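Local structure of ferric-siderophore receptor protein (Streptomyces coelicolor, 2X4L) at residues 80-85 and 297-302; 146-151 and 216-221; 183-188 and 309-314; 200-205 and 261-266; 206-211 and 270-275. The protein probably binds ferric siderophores outside the cell membrane and delivers them to an ABC-type importer, as other solute-binding proteins of its family do. All coordinates share one frame; numbering follows the deposited sequence.

Interaction 1. Residues 80-85 and 297-302; sequences DVQAGD and SPEPIL
I301 reaches from the loop 297-302 into the short 3-10 turn 81-83, a contact that joins two loops of a two-lobed periplasmic-binding-protein fold. Its chain is worth following outward. CB points at the turn, and CG1 lies anti to the carbonyl carbon (chi1 -64°), which brings it to 4.1 Å from Q82 O. Within 80-85 the methyl CD1 then meets backbone atoms: it is 3.4 Å from V81 O and 3.8 Å from G84 N. A57 and A56 of helix 52-60 also touch this isoleucine. G84 follows the turn with a positive phi (54°), and a CB there would point at the loop and approach CD1 closely.

The second meeting is polar. E299 extends toward the amide of Q82, the two flat groups standing 80° apart. Its carboxylate is held mainly by others, with OE2 in a salt bridge to R268 and OE1 taking a hydrogen bond from W126 NE1. An alanine in place of E299 would probably cost R268 one of its two acidic partners, leaving D266, and W126 NE1 this acceptor. The 80-85 side of the contact is itself braced before it meets the loop. D80 closes an Asx turn there, its OD2 accepting from Q82 N at 2.8 Å, on the anti side of the carboxylate.

Interaction 2. Residues 146-151 and 216-221; sequences SVFDRQ and TNLSVD
D149 and L218 bring two backbone segments together, the amide D149 N giving its hydrogen to L218 O over 3.2 Å, in a nearly straight bond whose donor stands 48° out of the carbonyl plane. L218 is the third residue of a type II turn, T216 to S219, that leads into helix 220-227. Two residues on, where that helix begins, V220 CA approaches R150 O at 3.2 Å in a CH...O contact. A water links the two backbones, donating to V147 O (2.7 Å) and accepting from V220 N (2.9 Å).

Around this backbone frame the side chains are largely apolar. L218 CD2 sits 3.7 Å from F148 CE1, the two chains lying side by side, while D149 CB covers the centre of one face of the same ring. CG1 of V220 touches both V147 CB and R150 CG, 3.8 Å from the latter. R150 then bends at chi3 (58°), which turns NE back to F148 O at 3.0 Å, close to the guanidinium plane; S146 OG lies over one face of that group. An alanine at R150 would probably leave F148 O without this donor and open a gap beside V220 CG1.

With no salt bridge crossing between the segments, the junction depends on main-chain groups and one water for its polar bonding, and on methyls and a ring for its packing.

Interaction 3. Residues 183-188 and 309-314; sequences DKAAAR and PLLDNL
A185 and L311 mark the place where helices 173-195 and 304-320 pack in the same direction, their local axes 8.3 Å apart and inclined by 27°. Apolar contacts come first. A185 CB meets L311 CB at 3.6 Å, a closeness made possible by the small methyl on one side. The leucine branch CD1 then continues across the first helix to lie 3.6 Å from the backbone atom A186 N and 4.0 Å from A186 CB. Y224 and F225 of helix 220-227 also touch L311, so a third helix contributes to this apolar patch.

The ionic contact lies on the other flank. R188 is fully extended, with CG anti to the backbone N (chi1 176°), and it crosses D312 at about a right angle. NH1 bonds to D312 OD1 at 3.0 Å, meeting that oxygen from above the carboxylate, 58° out of its plane. The carbonyl D312 O lies over one face of the guanidinium, toward its rim. NE makes a further salt bridge to E319, so the arginine joins two acidic residues of helix 304-320. D312 OD1 also touches carbon, at 3.5 Å from A185 CB.

Such an arrangement suits the class of binding proteins in which a single long helix links the two lobes: helix 173-195, which separates the two sheets along the chain, here lies against the C-terminal helix.

Interaction 4. Residues 200-205 and 261-266; sequences RVLAGS and DVIIMD
R200 and D261 stand at the start of two parallel neighbours in the mixed sheet of the C-terminal lobe, strands 200-206 and 262-266, V201 paired with V262 and G204 with M265. The ladder bonds pass from L202 N to V262 O, from I264 N to L202 O, from G204 N to I264 O and from D266 N to G204 O.

V201 and I264 share one face, V201 CG1 lying 3.9 Å from I264 CG2, and L314 of helix 304-320 packs on both. On the other face M265, bent at chi2 and chi3, folds its SD over G204, 3.7 Å from G204 C, where a CB would be tight.

Polar groups bind both ends. R200 grips D261 side-on: NE reaches OD2 at 2.8 Å and NH2 reaches OD1 at 3.0 Å. The same OD2 accepts from R200 N through its anti lone pair, and R200 O in return takes both D261 N and V262 N. At the far end S205 OG donates to D266 OD2 at 2.7 Å, an oxygen also bound by R268.

With OD2 of D261 engaged by a backbone and a side-chain donor of one residue, the carboxylate is likely to be fixed in rotation and to remain charged.

Interaction 5. Residues 206-211 and 270-275; sequences ASPDLF and STIQPA
I272 turns its longer branch toward A206 and the residues after it: CG1 sits anti to the carbonyl carbon (chi1 -53°), and an extended second torsion (chi2 170°) carries CD1 onward. That methyl ends over the backbone, 3.5 Å from S207 C, and meets the proline ring obliquely at 3.8 Å from P208 CD. Closer in, I272 CB faces A206 CB at 4.0 Å.

The main chains meet twice. I272 N donates to A206 O at 2.9 Å, the nitrogen standing above the carbonyl plane rather than within it. A water bridges the companion pair, accepting from A206 N and donating to I272 O at 2.8 Å, where a direct bond does not form. The contact lies beside the beta hairpin of strands 200-206 and 210-214, whose turn covers S207 to L210. The loop 270-275 runs along the end of the first strand there.

S207 closes the hairpin. Its OG lies between the backbone N and the carbonyl carbon (chi1 68°), and from there it donates to L210 O at 2.6 Å, in the carbonyl plane and on a lone pair. S207 N gives the same oxygen a second bond, at 3.0 Å. T271 rests its CB 3.7 Å from A206 O, while its hydroxyl oxygen is hydrogen-bonded to R268 O. W252 NE1 binds S207 O on the hairpin side.

How the interactions relate
From the N terminus, residues 80-85 start the loop that interaction 1 closes at 297-302, and interactions 2, 4 and 5 all fall within it. Segment 146-151 comes next; its contact with 216-221 joins the end of the first sheet's outermost strand, 142-146, to the start of helix 220-227. Helix 173-195 then opens interaction 3, which crosses interactions 1 and 2 but encloses 4 and 5. The last two cross one another and touch where M265 meets F211; both also cross interaction 2. Interactions 1 and 2 thus join parts near the first sheet to the C-terminal half, 3 pairs two helices, of which 304-320 rests on the sheet of 4 through L314, and 5 fastens the loop after strand 262-266 to the hairpin of strands 200-206 and 210-214.

Interaction 1. Residues 80-85 and 297-302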
# COMPACT_ATOMS: atom_id res chain seq x y z
N ASP A 80 -4.98 12.27 -2.99
CA ASP A 80 -4.20 11.60 -1.96
C ASP A 80 -3.17 10.70 -2.65
O ASP A 80 -3.43 10.26 -3.76
CB ASP A 80 -5.18 10.75 -1.12
CG ASP A 80 -4.50 10.16 0.12
OD1 ASP A 80 -4.49 10.93 1.17
OD2 ASP A 80 -4.00 9.01 0.04
N VAL A 81 -2.09 10.37 -1.95
CA VAL A 81 -1.14 9.41 -2.52
C VAL A 81 -1.80 8.12 -2.90
O VAL A 81 -1.47 7.55 -3.98
CB VAL A 81 -0.03 9.19 -1.50
CG1 VAL A 81 -0.48 8.49 -0.27
CG2 VAL A 81 1.06 8.29 -2.20
N GLN A 82 -2.82 7.63 -2.15
CA GLN A 82 -3.45 6.35 -2.52
C GLN A 82 -4.38 6.43 -3.70
O GLN A 82 -4.81 5.43 -4.18
CB GLN A 82 -4.22 5.81 -1.27
CG GLN A 82 -3.20 5.46 -0.08
CD GLN A 82 -3.84 4.62 0.97
OE1 GLN A 82 -4.09 3.39 0.73
NE2 GLN A 82 -4.19 5.20 2.03
N ALA A 83 -4.61 7.64 -4.23
CA ALA A 83 -5.45 7.77 -5.41
C ALA A 83 -4.59 7.64 -6.70
O ALA A 83 -5.12 7.62 -7.76
CB ALA A 83 -6.19 9.17 -5.39
N GLY A 84 -3.27 7.62 -6.59
CA GLY A 84 -2.42 7.46 -7.84
C GLY A 84 -2.82 8.53 -8.84
O GLY A 84 -2.87 9.73 -8.49
N ASP A 85 -3.08 8.04 -10.03
CA ASP A 85 -3.36 8.95 -11.15
C ASP A 85 -4.87 9.01 -11.42
O ASP A 85 -5.23 9.59 -12.43
CB ASP A 85 -2.59 8.58 -12.45
CG ASP A 85 -1.11 8.73 -12.28
OD1 ASP A 85 -0.69 9.78 -11.71
OD2 ASP A 85 -0.38 7.80 -12.75
N SER A 297 5.37 3.25 1.35
CA SER A 297 3.92 3.11 1.13
C SER A 297 3.47 1.78 1.73
O SER A 297 3.59 0.72 1.07
CB SER A 297 3.65 3.14 -0.38
OG SER A 297 3.94 4.42 -0.89
N PRO A 298 2.98 1.77 3.00
CA PRO A 298 2.59 0.47 3.57
C PRO A 298 1.37 -0.12 2.88
O PRO A 298 1.09 -1.27 3.06
CB PRO A 298 2.27 0.79 5.06
CG PRO A 298 3.00 2.12 5.26
CD PRO A 298 2.79 2.88 3.94
N GLU A 299 0.66 0.70 2.09
CA GLU A 299 -0.43 0.19 1.20
C GLU A 299 -0.01 0.48 -0.24
O GLU A 299 -0.49 1.45 -0.86
CB GLU A 299 -1.74 0.89 1.47
CG GLU A 299 -2.24 0.53 2.90
CD GLU A 299 -3.64 1.03 3.15
OE1 GLU A 299 -4.53 0.83 2.30
OE2 GLU A 299 -3.85 1.69 4.21
N PRO A 300 0.91 -0.29 -0.82
CA PRO A 300 1.25 -0.07 -2.23
C PRO A 300 -0.02 -0.09 -3.06
O PRO A 300 -0.98 -0.84 -2.78
CB PRO A 300 2.12 -1.31 -2.59
CG PRO A 300 2.77 -1.63 -1.23
CD PRO A 300 1.65 -1.44 -0.22
N ILE A 301 -0.03 0.76 -4.09
CA ILE A 301 -1.05 0.69 -5.14
C ILE A 301 -0.56 -0.42 -6.04
O ILE A 301 0.56 -0.41 -6.59
CB ILE A 301 -1.09 2.00 -5.91
CG1 ILE A 301 -1.54 3.17 -5.00
CG2 ILE A 301 -1.95 1.84 -7.15
CD1 ILE A 301 -1.20 4.58 -5.62
N LEU A 302 -1.41 -1.43 -6.19
CA LEU A 302 -1.01 -2.71 -6.80
C LEU A 302 -0.98 -2.70 -8.38
O LEU A 302 -1.59 -3.55 -9.02
CB LEU A 302 -1.87 -3.81 -6.22
CG LEU A 302 -1.70 -4.06 -4.71
CD1 LEU A 302 -2.81 -4.97 -4.20
CD2 LEU A 302 -0.31 -4.60 -4.44

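Interaction 2. Residues 146-151 and 216-221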
# COMPACT_ATOMS: atom_id res chain seq x y z
N SER A 146 -5.43 -10.16 -1.51
CA SER A 146 -4.68 -10.23 -0.24
C SER A 146 -3.31 -9.60 -0.29
O SER A 146 -2.52 -9.78 -1.20
CB SER A 146 -4.51 -11.69 0.25
OG SER A 146 -3.80 -11.62 1.53
N VAL A 147 -3.11 -8.74 0.71
CA VAL A 147 -1.81 -8.11 0.96
C VAL A 147 -1.33 -8.46 2.40
O VAL A 147 -0.72 -7.58 3.10
CB VAL A 147 -1.85 -6.58 0.74
CG1 VAL A 147 -2.09 -6.27 -0.71
CG2 VAL A 147 -2.95 -5.92 1.60
N PHE A 148 -1.58 -9.70 2.78
CA PHE A 148 -1.18 -10.26 4.11
C PHE A 148 -0.10 -11.33 3.94
O PHE A 148 -0.37 -12.33 3.27
CB PHE A 148 -2.42 -10.89 4.83
CG PHE A 148 -2.10 -11.45 6.20
CD1 PHE A 148 -1.43 -10.73 7.22
CD2 PHE A 148 -2.49 -12.74 6.48
CE1 PHE A 148 -1.16 -11.33 8.45
CE2 PHE A 148 -2.21 -13.34 7.68
CZ PHE A 148 -1.55 -12.65 8.67
N ASP A 149 1.06 -11.15 4.58
CA ASP A 149 1.92 -12.35 4.85
C ASP A 149 2.33 -12.98 3.52
O ASP A 149 2.26 -14.23 3.30
CB ASP A 149 1.19 -13.35 5.77
CG ASP A 149 2.16 -14.29 6.49
OD1 ASP A 149 3.38 -14.10 6.50
OD2 ASP A 149 1.64 -15.31 7.04
N ARG A 150 2.80 -12.14 2.62
CA ARG A 150 3.32 -12.59 1.32
C ARG A 150 4.16 -11.46 0.70
O ARG A 150 4.11 -10.33 1.20
CB ARG A 150 2.19 -12.96 0.36
CG ARG A 150 1.28 -11.76 0.03
CD ARG A 150 -0.12 -12.17 -0.56
NE ARG A 150 -0.82 -13.03 0.36
CZ ARG A 150 -1.77 -13.89 -0.06
NH1 ARG A 150 -2.10 -13.97 -1.35
NH2 ARG A 150 -2.40 -14.67 0.82
N GLN A 151 4.90 -11.73 -0.39
CA GLN A 151 5.64 -10.71 -1.03
C GLN A 151 4.83 -10.00 -2.06
O GLN A 151 3.93 -10.56 -2.65
CB GLN A 151 6.87 -11.31 -1.72
CG GLN A 151 7.88 -11.85 -0.67
CD GLN A 151 9.06 -12.50 -1.31
OE1 GLN A 151 9.52 -12.12 -2.38
NE2 GLN A 151 9.65 -13.47 -0.57
N THR A 216 9.61 -6.65 9.03
CA THR A 216 9.41 -6.99 7.62
C THR A 216 8.29 -8.01 7.42
O THR A 216 7.61 -8.00 6.39
CB THR A 216 10.71 -7.54 6.99
OG1 THR A 216 11.19 -8.65 7.76
CG2 THR A 216 11.77 -6.46 6.95
N ASN A 217 8.10 -8.90 8.40
CA ASN A 217 7.10 -9.95 8.30
C ASN A 217 5.67 -9.42 8.31
O ASN A 217 5.30 -8.62 9.18
CB ASN A 217 7.29 -10.98 9.41
CG ASN A 217 6.43 -12.21 9.22
OD1 ASN A 217 6.43 -12.82 8.15
ND2 ASN A 217 5.70 -12.60 10.26
N LEU A 218 4.87 -9.85 7.34
CA LEU A 218 3.46 -9.48 7.29
C LEU A 218 3.14 -8.41 6.25
O LEU A 218 2.01 -8.34 5.76
CB LEU A 218 2.98 -9.02 8.67
CG LEU A 218 2.88 -10.10 9.75
CD1 LEU A 218 1.90 -9.69 10.84
CD2 LEU A 218 2.49 -11.44 9.14
N SER A 219 4.10 -7.56 5.93
CA SER A 219 3.87 -6.48 4.97
C SER A 219 4.34 -6.93 3.59
O SER A 219 5.38 -7.57 3.46
CB SER A 219 4.61 -5.21 5.39
OG SER A 219 4.04 -4.66 6.56
N VAL A 220 3.57 -6.61 2.55
CA VAL A 220 3.96 -7.09 1.19
C VAL A 220 5.18 -6.39 0.67
O VAL A 220 6.03 -6.99 -0.04
CB VAL A 220 2.77 -7.05 0.18
CG1 VAL A 220 1.74 -8.08 0.71
CG2 VAL A 220 2.23 -5.68 0.01
N ASP A 221 5.29 -5.09 0.92
CA ASP A 221 6.46 -4.33 0.46
C ASP A 221 7.71 -4.78 1.17
O ASP A 221 8.73 -5.11 0.53
CB ASP A 221 6.24 -2.81 0.48
CG ASP A 221 5.97 -2.28 1.89
OD1 ASP A 221 5.34 -3.01 2.71
OD2 ASP A 221 6.39 -1.12 2.11
O HOH W 1 0.97 -5.48 3.27

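Interaction 3. Residues 183-188 and 309-314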
# COMPACT_ATOMS: atom_id res chain seq x y z
N ASP A 183 10.75 -4.83 -13.12
CA ASP A 183 11.77 -5.87 -12.95
C ASP A 183 13.15 -5.24 -12.89
O ASP A 183 14.04 -5.73 -12.12
CB ASP A 183 11.70 -6.84 -14.13
CG ASP A 183 10.46 -7.78 -14.08
OD1 ASP A 183 9.80 -7.86 -13.05
OD2 ASP A 183 10.20 -8.40 -15.14
N LYS A 184 13.36 -4.15 -13.66
CA LYS A 184 14.62 -3.42 -13.66
C LYS A 184 14.87 -2.79 -12.26
O LYS A 184 16.02 -2.84 -11.75
CB LYS A 184 14.65 -2.40 -14.82
CG LYS A 184 15.93 -1.64 -14.80
CD LYS A 184 15.97 -0.72 -16.03
CE LYS A 184 17.27 0.07 -16.15
NZ LYS A 184 17.29 0.78 -17.53
N ALA A 185 13.84 -2.20 -11.68
CA ALA A 185 14.00 -1.56 -10.38
C ALA A 185 14.21 -2.60 -9.32
O ALA A 185 14.92 -2.32 -8.34
CB ALA A 185 12.74 -0.73 -10.05
N ALA A 186 13.60 -3.78 -9.43
CA ALA A 186 13.87 -4.82 -8.44
C ALA A 186 15.33 -5.28 -8.54
O ALA A 186 16.01 -5.54 -7.53
CB ALA A 186 12.92 -6.07 -8.65
N ALA A 187 15.85 -5.47 -9.79
CA ALA A 187 17.28 -5.82 -9.89
C ALA A 187 18.15 -4.68 -9.35
O ALA A 187 19.22 -4.96 -8.77
CB ALA A 187 17.62 -6.11 -11.33
N ARG A 188 17.73 -3.42 -9.55
CA ARG A 188 18.50 -2.31 -9.04
C ARG A 188 18.53 -2.37 -7.51
O ARG A 188 19.63 -2.22 -6.91
CB ARG A 188 17.82 -1.00 -9.46
CG ARG A 188 18.53 0.26 -8.88
CD ARG A 188 17.66 1.55 -9.13
NE ARG A 188 18.37 2.65 -8.49
CZ ARG A 188 17.89 3.89 -8.56
NH1 ARG A 188 16.75 4.10 -9.24
NH2 ARG A 188 18.56 4.93 -8.03
N PRO A 309 8.33 2.89 -8.33
CA PRO A 309 9.03 3.92 -7.56
C PRO A 309 9.39 3.46 -6.15
O PRO A 309 10.30 3.96 -5.51
CB PRO A 309 8.04 5.12 -7.58
CG PRO A 309 7.23 4.91 -8.75
CD PRO A 309 7.10 3.42 -8.97
N LEU A 310 8.61 2.52 -5.61
CA LEU A 310 8.91 2.08 -4.26
C LEU A 310 10.31 1.39 -4.28
O LEU A 310 11.11 1.60 -3.34
CB LEU A 310 7.87 1.08 -3.74
CG LEU A 310 6.41 1.49 -3.79
CD1 LEU A 310 5.53 0.41 -3.22
CD2 LEU A 310 6.22 2.88 -3.07
N LEU A 311 10.55 0.59 -5.34
CA LEU A 311 11.87 -0.04 -5.48
C LEU A 311 12.99 0.96 -5.81
O LEU A 311 14.02 0.98 -5.14
CB LEU A 311 11.81 -1.15 -6.57
CG LEU A 311 10.87 -2.28 -6.27
CD1 LEU A 311 10.59 -2.99 -7.55
CD2 LEU A 311 11.50 -3.18 -5.25
N ASP A 312 12.72 1.85 -6.80
CA ASP A 312 13.74 2.88 -7.15
C ASP A 312 14.04 3.75 -5.94
O ASP A 312 15.21 4.12 -5.77
CB ASP A 312 13.25 3.75 -8.34
CG ASP A 312 13.45 3.10 -9.66
OD1 ASP A 312 14.44 2.33 -9.87
OD2 ASP A 312 12.62 3.38 -10.58
N ASN A 313 13.00 4.18 -5.20
CA ASN A 313 13.30 5.18 -4.15
C ASN A 313 14.18 4.55 -3.07
O ASN A 313 15.11 5.18 -2.53
CB ASN A 313 12.02 5.69 -3.48
CG ASN A 313 11.24 6.58 -4.36
OD1 ASN A 313 11.71 7.07 -5.41
ND2 ASN A 313 9.97 6.74 -3.94
N LEU A 314 13.87 3.32 -2.71
CA LEU A 314 14.65 2.63 -1.67
C LEU A 314 16.06 2.27 -2.18
O LEU A 314 17.04 2.45 -1.45
CB LEU A 314 13.86 1.37 -1.17
CG LEU A 314 14.63 0.60 -0.08
CD1 LEU A 314 14.96 1.46 1.17
CD2 LEU A 314 13.75 -0.51 0.39

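Interaction 4. Residues 200-205 and 261-266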
# COMPACT_ATOMS: atom_id res chain seq x y z
N ARG A 200 21.42 -0.02 7.31
CA ARG A 200 20.28 -0.57 8.10
C ARG A 200 19.06 0.32 7.84
O ARG A 200 19.14 1.55 8.03
CB ARG A 200 20.58 -0.49 9.59
CG ARG A 200 21.75 -1.34 9.92
CD ARG A 200 22.48 -0.97 11.22
NE ARG A 200 23.13 0.31 11.11
CZ ARG A 200 23.86 0.89 12.06
NH1 ARG A 200 24.10 0.31 13.21
NH2 ARG A 200 24.38 2.07 11.80
N VAL A 201 17.99 -0.26 7.34
CA VAL A 201 16.74 0.45 7.05
C VAL A 201 15.69 0.24 8.11
O VAL A 201 15.44 -0.94 8.47
CB VAL A 201 16.20 -0.08 5.70
CG1 VAL A 201 14.90 0.73 5.36
CG2 VAL A 201 17.30 0.17 4.61
N LEU A 202 15.08 1.33 8.60
CA LEU A 202 14.07 1.27 9.60
C LEU A 202 12.79 1.71 8.98
O LEU A 202 12.71 2.79 8.33
CB LEU A 202 14.42 2.14 10.78
CG LEU A 202 13.39 1.98 11.92
CD1 LEU A 202 14.05 2.18 13.24
CD2 LEU A 202 12.27 2.97 11.74
N ALA A 203 11.73 0.91 9.10
CA ALA A 203 10.36 1.24 8.59
C ALA A 203 9.54 1.80 9.75
O ALA A 203 9.24 1.07 10.71
CB ALA A 203 9.72 -0.01 8.06
N GLY A 204 9.16 3.07 9.63
CA GLY A 204 8.41 3.71 10.71
C GLY A 204 7.10 4.35 10.24
O GLY A 204 6.88 4.52 9.03
N SER A 205 6.28 4.67 11.23
CA SER A 205 5.03 5.40 10.96
C SER A 205 4.80 6.29 12.16
O SER A 205 4.86 5.83 13.29
CB SER A 205 3.92 4.35 10.79
OG SER A 205 2.67 5.02 10.51
N ASP A 261 20.28 3.76 9.43
CA ASP A 261 20.95 4.59 8.49
C ASP A 261 19.96 5.26 7.51
O ASP A 261 20.14 6.40 7.09
CB ASP A 261 21.98 3.78 7.72
CG ASP A 261 22.92 3.11 8.64
OD1 ASP A 261 23.50 3.79 9.52
OD2 ASP A 261 23.00 1.86 8.74
N VAL A 262 18.91 4.51 7.12
CA VAL A 262 17.87 5.04 6.23
C VAL A 262 16.55 4.76 6.96
O VAL A 262 16.34 3.62 7.47
CB VAL A 262 17.84 4.30 4.87
CG1 VAL A 262 16.63 4.72 4.08
CG2 VAL A 262 19.13 4.60 4.14
N ILE A 263 15.70 5.77 7.06
CA ILE A 263 14.32 5.56 7.62
C ILE A 263 13.30 5.75 6.50
O ILE A 263 13.39 6.76 5.76
CB ILE A 263 14.09 6.52 8.76
CG1 ILE A 263 15.15 6.33 9.80
CG2 ILE A 263 12.64 6.30 9.32
CD1 ILE A 263 15.03 7.40 11.03
N ILE A 264 12.37 4.78 6.37
CA ILE A 264 11.29 4.87 5.40
C ILE A 264 10.00 5.08 6.18
O ILE A 264 9.67 4.24 7.07
CB ILE A 264 11.30 3.70 4.45
CG1 ILE A 264 10.99 2.31 5.08
CG2 ILE A 264 12.78 3.63 3.80
CD1 ILE A 264 10.86 1.11 4.08
N MET A 265 9.35 6.23 5.96
CA MET A 265 8.21 6.63 6.79
C MET A 265 6.89 6.53 6.01
O MET A 265 6.75 7.04 4.91
CB MET A 265 8.38 8.09 7.23
CG MET A 265 9.51 8.25 8.31
SD MET A 265 9.26 7.37 9.77
CE MET A 265 7.83 8.24 10.45
N ASP A 266 5.92 5.92 6.68
CA ASP A 266 4.55 5.79 6.20
C ASP A 266 4.09 7.12 5.58
O ASP A 266 4.15 8.20 6.22
CB ASP A 266 3.69 5.47 7.43
CG ASP A 266 2.29 4.93 7.11
OD1 ASP A 266 1.74 5.15 6.05
OD2 ASP A 266 1.80 4.31 8.08

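Interaction 5. Residues 206-211 and 270-275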
# COMPACT_ATOMS: atom_id res chain seq x y z
N ALA A 206 4.46 7.51 11.87
CA ALA A 206 4.36 8.49 12.97
C ALA A 206 2.91 8.84 13.33
O ALA A 206 2.11 9.10 12.45
CB ALA A 206 5.19 9.76 12.64
N SER A 207 2.58 8.91 14.62
CA SER A 207 1.32 9.40 15.14
C SER A 207 1.66 10.31 16.33
O SER A 207 2.78 10.26 16.85
CB SER A 207 0.42 8.26 15.59
OG SER A 207 0.97 7.60 16.73
N PRO A 208 0.67 10.99 16.88
CA PRO A 208 1.00 11.82 18.06
C PRO A 208 1.49 11.06 19.29
O PRO A 208 2.52 11.48 19.89
CB PRO A 208 -0.29 12.55 18.37
CG PRO A 208 -1.00 12.63 16.98
CD PRO A 208 -0.57 11.36 16.21
N ASP A 209 0.85 9.94 19.64
CA ASP A 209 1.38 9.27 20.83
C ASP A 209 2.51 8.32 20.67
O ASP A 209 3.28 8.11 21.62
CB ASP A 209 0.29 8.68 21.69
CG ASP A 209 -0.64 9.76 22.21
OD1 ASP A 209 -0.18 10.70 22.93
OD2 ASP A 209 -1.84 9.68 21.81
N LEU A 210 2.69 7.82 19.43
CA LEU A 210 3.55 6.70 19.27
C LEU A 210 4.19 6.79 17.92
O LEU A 210 3.56 7.22 16.93
CB LEU A 210 2.72 5.40 19.34
CG LEU A 210 2.15 5.12 20.75
CD1 LEU A 210 1.06 4.10 20.73
CD2 LEU A 210 3.29 4.75 21.75
N PHE A 211 5.39 6.31 17.95
CA PHE A 211 6.09 6.02 16.68
C PHE A 211 6.10 4.52 16.52
O PHE A 211 6.56 3.77 17.41
CB PHE A 211 7.49 6.52 16.82
CG PHE A 211 8.34 6.37 15.57
CD1 PHE A 211 8.41 7.42 14.63
CD2 PHE A 211 9.07 5.25 15.37
CE1 PHE A 211 9.25 7.27 13.52
CE2 PHE A 211 9.92 5.10 14.22
CZ PHE A 211 10.02 6.17 13.36
N SER A 270 -3.47 9.27 7.35
CA SER A 270 -3.73 9.30 8.79
C SER A 270 -2.42 9.50 9.63
O SER A 270 -2.50 9.44 10.86
CB SER A 270 -4.35 7.93 9.14
OG SER A 270 -3.63 6.82 8.46
N THR A 271 -1.29 9.61 8.96
CA THR A 271 -0.01 9.55 9.65
C THR A 271 0.77 10.87 9.46
O THR A 271 0.56 11.61 8.49
CB THR A 271 0.86 8.40 9.09
OG1 THR A 271 1.37 8.72 7.80
CG2 THR A 271 0.03 7.13 8.95
N ILE A 272 1.59 11.19 10.44
CA ILE A 272 2.38 12.42 10.37
C ILE A 272 3.63 12.24 9.54
O ILE A 272 4.41 11.29 9.70
CB ILE A 272 2.80 12.85 11.76
CG1 ILE A 272 1.60 12.95 12.76
CG2 ILE A 272 3.55 14.20 11.66
CD1 ILE A 272 2.10 13.14 14.25
N GLN A 273 3.71 13.08 8.51
CA GLN A 273 4.78 13.02 7.54
C GLN A 273 6.05 13.58 8.13
O GLN A 273 6.03 14.47 8.98
CB GLN A 273 4.37 13.71 6.26
CG GLN A 273 3.07 13.07 5.67
CD GLN A 273 3.31 11.60 5.46
OE1 GLN A 273 2.72 10.74 6.21
NE2 GLN A 273 4.19 11.30 4.57
N PRO A 274 7.21 13.09 7.64
CA PRO A 274 8.47 13.48 8.24
C PRO A 274 8.67 15.01 8.27
O PRO A 274 9.20 15.53 9.23
CB PRO A 274 9.51 12.82 7.34
CG PRO A 274 8.87 11.79 6.68
CD PRO A 274 7.36 11.89 6.78
N ALA A 275 8.27 15.75 7.25
CA ALA A 275 8.49 17.20 7.29
C ALA A 275 7.80 17.91 8.47
O ALA A 275 8.17 19.02 8.88
CB ALA A 275 8.04 17.82 6.00
O HOH W 2 4.66 8.54 9.12